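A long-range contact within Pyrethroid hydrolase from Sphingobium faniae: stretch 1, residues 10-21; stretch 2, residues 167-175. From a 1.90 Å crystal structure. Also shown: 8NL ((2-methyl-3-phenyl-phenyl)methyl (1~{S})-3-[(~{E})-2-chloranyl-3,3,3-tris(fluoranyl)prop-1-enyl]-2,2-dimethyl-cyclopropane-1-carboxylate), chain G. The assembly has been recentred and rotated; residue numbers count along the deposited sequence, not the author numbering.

Stretch 1 10-21: HGALNRGACYDA
Stretch 2 (167-175) AEHFIQTQS

The contact buries 643 Å², both sides summed, and is built round buried Leu-13 and His-169 and partly exposed Arg-15, on a backbone frame that meets in a single beta bridge, Asn-14 with Phe-170, CA to CA 4.3 Å. Leu-13 pairs with Ile-171 (CA to CA 5.1 Å) and Cys-18 with His-169 (4.9 Å), so the chains run antiparallel.

Two backbone bonds set the register: Ile-171 N donates to Leu-13 O at 2.9 Å, and Arg-15 N to His-169 O at 2.8 Å. Between them, Phe-170 CA and Asn-14 CA each lie 3.3 Å from an acceptor, Leu-13 O and His-169 O respectively.

Leu-13 sits in a type II turn, Gly-11 to Asn-14, closed by Asn-14 N to Gly-11 O at 3.2 Å. Its phi/psi of 64/9 is left-handed, and its N donates to Gln-174 OE1 (2.9 Å); Gln-174 reaches it with chi1 t and chi2 p. The leucine (m, t) starts sideways, but its end comes nearer, placing CD2 4.0 Å from Gln-174 CB and 4.4 Å from Ile-171 CG1, an apolar cover beside the polar bond.

Arg-15 (chi1 m, chi2 t, chi3 p) points toward the partner, its aliphatic stem packing closely: CG lies 3.8 Å from Ile-171 CG2, CD 3.4 Å from Glu-168 O. Its NH1 donates to water 1 (3.0 Å), which donates to Ala-167 O (3.0 Å), tying the charged end to the 3-10 segment 167-169 and suiting its partial exposure.

A second 3-10 segment, beginning at Gly-16, brings Cys-18 CA over the face of His-169, 3.7 Å from the ring centroid. Chi1 m and chi2 -161° set that ring against backbone; Ala-17 points its CB toward the partner, 3.9 Å from His-169 CD2.

Ala-12 N donates to 8NL O1 at 3.3 Å, and Phe-170 (chi1 m) lays one face over 8NL C8.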

# COMPACT_ATOMS: atom_id res chain seq x y z
N HIS A 10 3.03 4.13 1.29
CA HIS A 10 3.59 3.07 2.12
C HIS A 10 2.48 2.35 2.89
O HIS A 10 1.34 2.83 2.99
CB HIS A 10 4.58 3.66 3.14
CG HIS A 10 3.95 4.59 4.13
ND1 HIS A 10 3.12 4.15 5.15
CD2 HIS A 10 4.02 5.95 4.25
CE1 HIS A 10 2.72 5.20 5.86
NE2 HIS A 10 3.24 6.30 5.33
N GLY A 11 2.83 1.19 3.44
CA GLY A 11 1.96 0.39 4.31
C GLY A 11 2.23 0.52 5.81
O GLY A 11 2.91 1.44 6.27
N ALA A 12 1.73 -0.45 6.58
CA ALA A 12 1.81 -0.31 8.04
C ALA A 12 3.24 -0.21 8.56
O ALA A 12 4.14 -0.92 8.12
CB ALA A 12 1.13 -1.50 8.73
N LEU A 13 3.44 0.66 9.57
CA LEU A 13 4.73 0.84 10.23
C LEU A 13 5.83 1.40 9.32
O LEU A 13 7.00 1.46 9.75
CB LEU A 13 5.22 -0.49 10.82
CG LEU A 13 4.47 -0.94 12.06
CD1 LEU A 13 4.92 -2.33 12.46
CD2 LEU A 13 4.77 0.02 13.15
N ASN A 14 5.51 1.84 8.10
CA ASN A 14 6.51 2.33 7.16
C ASN A 14 6.38 3.84 6.94
O ASN A 14 5.45 4.49 7.43
CB ASN A 14 6.40 1.57 5.82
CG ASN A 14 7.12 0.25 5.82
OD1 ASN A 14 6.77 -0.69 6.59
ND2 ASN A 14 8.15 0.15 5.00
N ARG A 15 7.33 4.41 6.19
CA ARG A 15 7.32 5.80 5.77
C ARG A 15 7.61 5.89 4.27
O ARG A 15 8.09 4.94 3.66
CB ARG A 15 8.36 6.62 6.57
CG ARG A 15 8.27 6.45 8.11
CD ARG A 15 9.31 7.32 8.83
NE ARG A 15 9.17 8.74 8.55
CZ ARG A 15 10.12 9.67 8.73
NH1 ARG A 15 11.33 9.36 9.20
NH2 ARG A 15 9.85 10.93 8.45
N GLY A 16 7.36 7.07 3.67
CA GLY A 16 7.53 7.21 2.22
C GLY A 16 8.92 6.87 1.72
O GLY A 16 9.07 6.36 0.60
N ALA A 17 9.93 7.06 2.55
CA ALA A 17 11.31 6.80 2.16
C ALA A 17 11.57 5.34 1.77
O ALA A 17 12.62 5.06 1.16
CB ALA A 17 12.26 7.20 3.30
N CYS A 18 10.68 4.41 2.12
CA CYS A 18 10.91 3.03 1.72
C CYS A 18 10.93 2.86 0.21
O CYS A 18 11.50 1.88 -0.27
CB CYS A 18 9.85 2.07 2.29
SG CYS A 18 8.17 2.15 1.60
N TYR A 19 10.38 3.80 -0.53
CA TYR A 19 10.33 3.82 -1.99
C TYR A 19 11.56 4.47 -2.64
O TYR A 19 11.56 4.67 -3.86
CB TYR A 19 9.06 4.54 -2.44
CG TYR A 19 7.78 3.73 -2.22
CD1 TYR A 19 7.45 2.65 -3.07
CD2 TYR A 19 6.91 4.03 -1.19
CE1 TYR A 19 6.27 1.88 -2.86
CE2 TYR A 19 5.75 3.29 -1.00
CZ TYR A 19 5.44 2.23 -1.82
OH TYR A 19 4.28 1.51 -1.57
N ASP A 20 12.61 4.77 -1.85
CA ASP A 20 13.75 5.53 -2.35
C ASP A 20 14.41 4.89 -3.57
O ASP A 20 14.98 5.59 -4.40
CB ASP A 20 14.78 5.71 -1.24
CG ASP A 20 14.45 6.85 -0.33
OD1 ASP A 20 13.47 7.59 -0.60
OD2 ASP A 20 15.19 7.03 0.66
N ALA A 21 14.31 3.57 -3.73
CA ALA A 21 14.96 2.99 -4.90
C ALA A 21 14.11 3.13 -6.16
O ALA A 21 14.65 3.10 -7.27
CB ALA A 21 15.26 1.51 -4.66
N ALA A 167 16.68 3.40 9.44
CA ALA A 167 15.61 3.81 10.35
C ALA A 167 14.61 4.75 9.70
O ALA A 167 13.46 4.78 10.11
CB ALA A 167 16.19 4.48 11.59
N GLU A 168 15.05 5.55 8.71
CA GLU A 168 14.15 6.48 8.03
C GLU A 168 12.96 5.78 7.36
O GLU A 168 11.99 6.45 6.99
CB GLU A 168 14.92 7.29 6.96
CG GLU A 168 15.90 8.30 7.51
CD GLU A 168 17.08 7.65 8.20
OE1 GLU A 168 17.45 8.13 9.29
OE2 GLU A 168 17.57 6.61 7.69
N HIS A 169 13.00 4.47 7.20
CA HIS A 169 11.92 3.79 6.48
C HIS A 169 10.72 3.44 7.36
O HIS A 169 9.66 3.08 6.80
CB HIS A 169 12.44 2.53 5.81
CG HIS A 169 13.35 2.80 4.65
ND1 HIS A 169 13.61 1.85 3.68
CD2 HIS A 169 14.04 3.91 4.29
CE1 HIS A 169 14.42 2.36 2.77
NE2 HIS A 169 14.70 3.61 3.12
N PHE A 170 10.88 3.50 8.69
CA PHE A 170 9.95 2.88 9.63
C PHE A 170 9.47 3.86 10.71
O PHE A 170 10.15 4.83 11.03
CB PHE A 170 10.61 1.69 10.31
CG PHE A 170 11.22 0.72 9.35
CD1 PHE A 170 10.46 0.19 8.30
CD2 PHE A 170 12.54 0.32 9.48
CE1 PHE A 170 11.00 -0.70 7.40
CE2 PHE A 170 13.10 -0.59 8.59
CZ PHE A 170 12.32 -1.11 7.54
N ILE A 171 8.30 3.55 11.28
CA ILE A 171 7.83 4.17 12.52
C ILE A 171 7.67 3.08 13.58
O ILE A 171 7.81 1.89 13.31
CB ILE A 171 6.52 4.97 12.34
CG1 ILE A 171 5.45 4.12 11.69
CG2 ILE A 171 6.71 6.25 11.54
CD1 ILE A 171 4.07 4.73 11.78
N GLN A 172 7.40 3.51 14.81
CA GLN A 172 7.33 2.60 15.95
C GLN A 172 5.93 2.07 16.20
O GLN A 172 5.80 0.94 16.69
CB GLN A 172 7.81 3.30 17.23
CG GLN A 172 9.32 3.51 17.28
CD GLN A 172 10.11 2.21 17.08
OE1 GLN A 172 10.23 1.40 18.01
NE2 GLN A 172 10.63 2.01 15.88
N THR A 173 4.89 2.89 15.99
CA THR A 173 3.51 2.54 16.31
C THR A 173 2.53 2.97 15.21
O THR A 173 2.49 4.14 14.83
CB THR A 173 3.06 3.14 17.66
OG1 THR A 173 3.96 2.73 18.70
CG2 THR A 173 1.70 2.62 18.03
N GLN A 174 1.70 2.02 14.78
CA GLN A 174 0.77 2.17 13.67
C GLN A 174 -0.66 2.30 14.17
O GLN A 174 -1.08 1.55 15.05
CB GLN A 174 0.85 0.94 12.77
CG GLN A 174 -0.34 0.86 11.86
CD GLN A 174 -0.17 1.78 10.67
OE1 GLN A 174 0.94 1.95 10.14
NE2 GLN A 174 -1.25 2.45 10.30
N SER A 175 -1.45 3.19 13.54
CA SER A 175 -2.86 3.35 13.90
C SER A 175 -3.72 2.21 13.35
O SER A 175 -3.49 1.72 12.25
CB SER A 175 -3.40 4.67 13.39
OG SER A 175 -4.82 4.72 13.53
C 8NL G . 5.23 -3.80 8.96
C8 8NL G . 9.02 -2.94 10.14
C9 8NL G . 9.58 -2.90 11.41
C10 8NL G . 9.38 -3.95 12.30
C11 8NL G . 8.61 -5.01 11.86
C12 8NL G . 8.05 -5.04 10.58
C13 8NL G . 4.47 -3.63 6.02
O 8NL G . 3.51 -4.66 6.37
CL 8NL G . -1.76 -8.29 9.55
C21 8NL G . -0.81 -7.02 8.78
C22 8NL G . 0.03 -6.14 9.67
F2 8NL G . 1.30 -6.49 9.51
F1 8NL G . -0.11 -4.85 9.41
F 8NL G . -0.35 -6.36 10.91
C20 8NL G . -0.82 -6.91 7.45
C16 8NL G . -0.04 -5.81 6.75
C17 8NL G . -0.01 -6.20 5.27
C18 8NL G . -1.08 -5.17 4.96
C19 8NL G . -0.42 -7.66 5.01
C15 8NL G . 1.31 -6.00 6.07
C14 8NL G . 2.06 -4.67 6.01
O1 8NL G . 1.45 -3.63 5.74
C2 8NL G . 5.90 -3.76 6.56
C3 8NL G . 6.91 -3.76 5.60
C4 8NL G . 8.26 -3.87 5.94
C5 8NL G . 8.64 -3.93 7.28
C6 8NL G . 7.68 -3.93 8.28
C1 8NL G . 6.30 -3.83 7.92
C7 8NL G . 8.24 -3.99 9.69
O HOH W 1 12.04 7.22 11.12